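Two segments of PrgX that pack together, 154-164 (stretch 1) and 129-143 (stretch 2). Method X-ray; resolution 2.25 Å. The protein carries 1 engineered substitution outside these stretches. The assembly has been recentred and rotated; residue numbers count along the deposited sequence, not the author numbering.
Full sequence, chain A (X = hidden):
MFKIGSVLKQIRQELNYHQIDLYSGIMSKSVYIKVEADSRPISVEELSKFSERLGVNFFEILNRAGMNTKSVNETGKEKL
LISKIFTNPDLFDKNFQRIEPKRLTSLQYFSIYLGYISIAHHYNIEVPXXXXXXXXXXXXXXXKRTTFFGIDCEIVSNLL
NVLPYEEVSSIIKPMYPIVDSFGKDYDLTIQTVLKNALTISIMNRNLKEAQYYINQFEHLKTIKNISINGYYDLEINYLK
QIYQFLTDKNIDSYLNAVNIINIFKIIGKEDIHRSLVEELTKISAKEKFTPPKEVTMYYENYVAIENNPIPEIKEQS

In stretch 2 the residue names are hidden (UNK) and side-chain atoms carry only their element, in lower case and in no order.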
# COMPACT_ATOMS: atom_id res chain seq x y z
N GLU A 154 35.58 -15.35 -8.58
CA GLU A 154 35.70 -14.98 -7.17
C GLU A 154 36.72 -13.84 -7.13
O GLU A 154 36.51 -12.82 -6.47
CB GLU A 154 36.19 -16.17 -6.33
CG GLU A 154 36.16 -15.92 -4.83
CD GLU A 154 36.70 -17.10 -4.03
OE1 GLU A 154 36.22 -18.24 -4.24
OE2 GLU A 154 37.60 -16.88 -3.19
N ILE A 155 37.83 -14.03 -7.84
CA ILE A 155 38.88 -13.02 -7.92
C ILE A 155 38.31 -11.70 -8.43
O ILE A 155 38.55 -10.64 -7.85
CB ILE A 155 40.03 -13.50 -8.86
CG1 ILE A 155 40.91 -14.50 -8.12
CG2 ILE A 155 40.82 -12.30 -9.37
CD1 ILE A 155 41.99 -15.14 -8.97
N VAL A 156 37.55 -11.76 -9.51
CA VAL A 156 36.96 -10.55 -10.07
C VAL A 156 36.12 -9.80 -9.05
O VAL A 156 36.13 -8.58 -8.99
CB VAL A 156 36.08 -10.88 -11.29
CG1 VAL A 156 34.88 -9.96 -11.34
CG2 VAL A 156 36.91 -10.72 -12.56
N SER A 157 35.37 -10.56 -8.25
CA SER A 157 34.52 -9.98 -7.21
C SER A 157 35.38 -9.30 -6.15
O SER A 157 35.06 -8.22 -5.68
CB SER A 157 33.68 -11.09 -6.57
OG SER A 157 32.87 -10.56 -5.54
N ASN A 158 36.48 -9.96 -5.78
CA ASN A 158 37.40 -9.43 -4.78
C ASN A 158 38.03 -8.13 -5.29
O ASN A 158 38.29 -7.21 -4.51
CB ASN A 158 38.50 -10.46 -4.49
CG ASN A 158 37.97 -11.72 -3.82
OD1 ASN A 158 38.62 -12.77 -3.84
ND2 ASN A 158 36.80 -11.62 -3.20
N LEU A 159 38.27 -8.05 -6.60
CA LEU A 159 38.87 -6.87 -7.21
C LEU A 159 37.92 -5.67 -7.20
O LEU A 159 38.35 -4.54 -6.98
CB LEU A 159 39.30 -7.16 -8.65
CG LEU A 159 40.45 -8.16 -8.84
CD1 LEU A 159 40.58 -8.51 -10.31
CD2 LEU A 159 41.74 -7.56 -8.29
N LEU A 160 36.64 -5.92 -7.45
CA LEU A 160 35.66 -4.85 -7.46
C LEU A 160 35.58 -4.22 -6.07
O LEU A 160 35.00 -3.15 -5.89
CB LEU A 160 34.27 -5.38 -7.84
CG LEU A 160 33.97 -5.67 -9.32
CD1 LEU A 160 32.60 -6.31 -9.46
CD2 LEU A 160 34.02 -4.37 -10.11
N ASN A 161 36.19 -4.90 -5.10
CA ASN A 161 36.17 -4.45 -3.72
C ASN A 161 37.37 -3.59 -3.31
O ASN A 161 37.30 -2.85 -2.34
CB ASN A 161 36.10 -5.67 -2.80
CG ASN A 161 35.56 -5.34 -1.43
OD1 ASN A 161 34.38 -5.02 -1.27
ND2 ASN A 161 36.43 -5.40 -0.42
N VAL A 162 38.47 -3.69 -4.05
CA VAL A 162 39.66 -2.92 -3.71
C VAL A 162 40.28 -2.21 -4.91
O VAL A 162 41.46 -1.85 -4.89
CB VAL A 162 40.73 -3.83 -3.07
CG1 VAL A 162 40.19 -4.48 -1.82
CG2 VAL A 162 41.18 -4.89 -4.07
N LEU A 163 39.49 -1.99 -5.95
CA LEU A 163 40.01 -1.35 -7.15
C LEU A 163 38.93 -0.52 -7.85
O LEU A 163 37.76 -0.88 -7.82
CB LEU A 163 40.53 -2.43 -8.11
CG LEU A 163 41.93 -2.33 -8.71
CD1 LEU A 163 42.96 -2.07 -7.61
CD2 LEU A 163 42.25 -3.62 -9.46
N PRO A 164 39.32 0.60 -8.47
CA PRO A 164 38.32 1.42 -9.16
C PRO A 164 37.64 0.53 -10.19
O PRO A 164 38.30 -0.30 -10.82
CB PRO A 164 39.15 2.53 -9.79
CG PRO A 164 40.28 2.69 -8.80
CD PRO A 164 40.64 1.26 -8.49
N UNK A 129 52.85 -1.89 -1.52
CA UNK A 129 53.19 -2.92 -2.50
C UNK A 129 52.02 -3.19 -3.43
O UNK A 129 52.22 -3.54 -4.59
o UNK A 129 52.55 -4.69 -0.95
c UNK A 129 54.87 -4.07 -1.02
c UNK A 129 53.60 -4.25 -1.82
N UNK A 130 50.80 -3.03 -2.92
CA UNK A 130 49.61 -3.28 -3.72
C UNK A 130 49.62 -2.49 -5.03
O UNK A 130 49.73 -3.07 -6.10
c UNK A 130 47.07 -3.19 -3.68
c UNK A 130 44.69 -3.69 -5.10
c UNK A 130 46.75 -4.48 -4.10
c UNK A 130 45.01 -2.39 -4.68
c UNK A 130 45.57 -4.74 -4.80
c UNK A 130 48.34 -2.93 -2.93
c UNK A 130 46.19 -2.15 -3.97
N UNK A 131 49.51 -1.17 -4.93
CA UNK A 131 49.51 -0.31 -6.10
C UNK A 131 50.74 -0.51 -6.98
O UNK A 131 50.69 -0.32 -8.19
c UNK A 131 49.41 1.16 -5.70
n UNK A 131 47.10 0.61 -5.26
o UNK A 131 47.74 2.76 -5.09
c UNK A 131 48.01 1.58 -5.32
N UNK A 132 51.85 -0.88 -6.35
CA UNK A 132 53.09 -1.09 -7.09
C UNK A 132 53.12 -2.38 -7.91
O UNK A 132 53.93 -2.51 -8.83
n UNK A 132 53.97 2.91 -7.08
c UNK A 132 54.96 0.28 -5.91
c UNK A 132 53.18 2.06 -6.13
c UNK A 132 54.29 -1.08 -6.12
c UNK A 132 54.08 1.29 -5.18
N UNK A 133 52.25 -3.34 -7.59
CA UNK A 133 52.27 -4.61 -8.32
C UNK A 133 50.94 -5.09 -8.90
O UNK A 133 50.93 -6.00 -9.73
o UNK A 133 51.86 -6.05 -6.40
c UNK A 133 54.14 -5.33 -6.78
c UNK A 133 52.82 -5.74 -7.43
N UNK A 134 49.83 -4.48 -8.49
CA UNK A 134 48.54 -4.96 -8.94
C UNK A 134 48.36 -5.06 -10.46
O UNK A 134 48.02 -6.13 -10.96
c UNK A 134 46.04 -4.82 -8.62
c UNK A 134 47.37 -2.72 -8.93
c UNK A 134 47.38 -4.12 -8.34
c UNK A 134 45.95 -6.24 -8.06
N UNK A 135 48.61 -3.97 -11.17
CA UNK A 135 48.46 -3.99 -12.63
C UNK A 135 49.29 -5.10 -13.25
O UNK A 135 48.85 -5.77 -14.18
c UNK A 135 48.91 -2.72 -14.75
c UNK A 135 48.87 -2.63 -13.24
o UNK A 135 47.92 -1.63 -12.84
N UNK A 136 50.49 -5.28 -12.73
CA UNK A 136 51.41 -6.30 -13.22
C UNK A 136 50.94 -7.72 -12.88
O UNK A 136 51.18 -8.67 -13.64
c UNK A 136 52.80 -6.07 -12.62
o UNK A 136 53.63 -7.19 -12.82
N UNK A 137 50.28 -7.88 -11.74
CA UNK A 137 49.77 -9.18 -11.32
C UNK A 137 48.61 -9.59 -12.23
O UNK A 137 48.58 -10.71 -12.74
c UNK A 137 49.28 -9.12 -9.87
o UNK A 137 51.60 -9.08 -9.28
o UNK A 137 50.12 -8.79 -7.67
c UNK A 137 50.42 -8.98 -8.87
N UNK A 138 47.67 -8.68 -12.44
CA UNK A 138 46.51 -8.99 -13.27
C UNK A 138 46.90 -9.42 -14.68
O UNK A 138 46.32 -10.37 -15.22
c UNK A 138 45.55 -7.80 -13.30
c UNK A 138 43.90 -6.33 -12.12
c UNK A 138 45.01 -7.36 -11.93
c UNK A 138 44.48 -8.56 -11.15
N UNK A 139 47.88 -8.73 -15.26
CA UNK A 139 48.35 -9.07 -16.60
C UNK A 139 48.98 -10.46 -16.58
O UNK A 139 48.72 -11.29 -17.45
c UNK A 139 49.38 -8.05 -17.09
c UNK A 139 49.30 -4.49 -18.58
c UNK A 139 48.79 -6.71 -17.51
n UNK A 139 48.38 -3.75 -17.66
c UNK A 139 49.88 -5.75 -17.96
N UNK A 140 49.80 -10.71 -15.56
CA UNK A 140 50.45 -11.99 -15.43
C UNK A 140 49.45 -13.14 -15.32
O UNK A 140 49.68 -14.24 -15.83
c UNK A 140 52.03 -13.29 -13.94
n UNK A 140 53.38 -15.01 -13.74
c UNK A 140 51.37 -11.98 -14.21
c UNK A 140 53.30 -13.71 -14.17
n UNK A 140 51.37 -14.35 -13.37
c UNK A 140 52.20 -15.38 -13.27
N UNK A 141 48.33 -12.89 -14.65
CA UNK A 141 47.31 -13.91 -14.48
C UNK A 141 46.32 -14.02 -15.63
O UNK A 141 45.88 -15.12 -15.96
c UNK A 141 46.52 -13.65 -13.19
c UNK A 141 47.28 -13.71 -11.86
c UNK A 141 46.41 -13.13 -10.76
c UNK A 141 47.69 -15.15 -11.57
N UNK A 142 45.98 -12.90 -16.26
CA UNK A 142 44.98 -12.94 -17.33
C UNK A 142 45.34 -12.67 -18.78
O UNK A 142 44.49 -12.81 -19.65
c UNK A 142 43.80 -12.05 -16.92
o UNK A 142 41.26 -14.33 -12.39
c UNK A 142 41.83 -13.74 -13.49
c UNK A 142 42.62 -12.60 -13.34
c UNK A 142 43.06 -12.60 -15.73
c UNK A 142 41.65 -14.31 -14.74
c UNK A 142 43.22 -12.04 -14.45
c UNK A 142 42.26 -13.74 -15.85
N UNK A 143 46.59 -12.30 -19.07
CA UNK A 143 46.99 -12.02 -20.45
C UNK A 143 46.88 -13.18 -21.45
O UNK A 143 46.71 -12.95 -22.64
o UNK A 143 49.60 -9.40 -20.37
o UNK A 143 47.41 -9.33 -20.35
c UNK A 143 48.43 -11.48 -20.48
c UNK A 143 48.49 -9.96 -20.39

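Position 129 carries one carbon bearing an oxygen and a carbon, out of reach of stretch 1: Thr129. At 130 one carbon leads to a ring of six carbons with no heteroatom. The ring meets Val162 and Leu163; this is Phe130, whose CZ comes 3.5 Å from CD1 of Leu163 and CE2 3.6 Å from O of Val162.

Position 131 has two carbons, the second carrying one oxygen and one nitrogen: an amide, Asn131, poorly ordered. Position 132 is four carbons in a row ending in nitrogen, Lys132, also poorly ordered. Position 133 repeats the pattern of one carbon bearing oxygen and carbon, giving Thr133.

At 134 four carbons fork at the first, one arm being two carbons long, and they meet Leu159 and Leu163, which identifies Ile134. Its CG1 is 4.1 Å from CD2 of Leu163, and its CD1 4.4 Å from CD2 of Leu159.

Position 135, again a carbon bearing oxygen and carbon, has its CA-to-CB bond pointing away from stretch 1: Thr135. Position 136 has one carbon and one oxygen, Ser136. The backbone N atoms of these two have no bond to the preceding turn, so the helix kinks here. Position 137 has two carbons, the second with two oxygens; it is Asp137, buried but satisfied by hydrogen bonds elsewhere in the structure.

At 138 four carbons fork at the second and meet Leu159 and Leu163: Leu138. Its CD2 lies 4.0 Å from CD1 of Leu159 and its CD1 4.1 Å from CD2 of Leu163. Position 139 is a four-carbon chain ending in nitrogen, Lys139; 140 has a five-membered ring of three carbons and two nitrogens, His140. Both are exposed.

Position 141 has four carbons forked at the second, Leu141, whose CA-to-CB bond points toward stretch 1; its CD1 remains 5.2 Å from CD1 of Ile155, too far for a contact. At 142 a six-carbon ring bears an oxygen; that oxygen and the ring edge meet Ile155, hence Tyr142. CD1 of Ile155 is 3.6 Å from its OH, and CG2 of Ile155 4.4 Å from its CE2. Position 143 has two carbons, the second with two oxygens: Asp143.

The contact is apolar, with no hydrogen bond across it. The helices run nearly antiparallel at 163°, so Ile155 meets Tyr142 near one end while Val162 and Leu163 meet Phe130 near the other. Side chains bridge the gap; the stretches bury 348 Å² in total.

Stretch 2, residues 129-143: TFNKTITSDLKHLYD
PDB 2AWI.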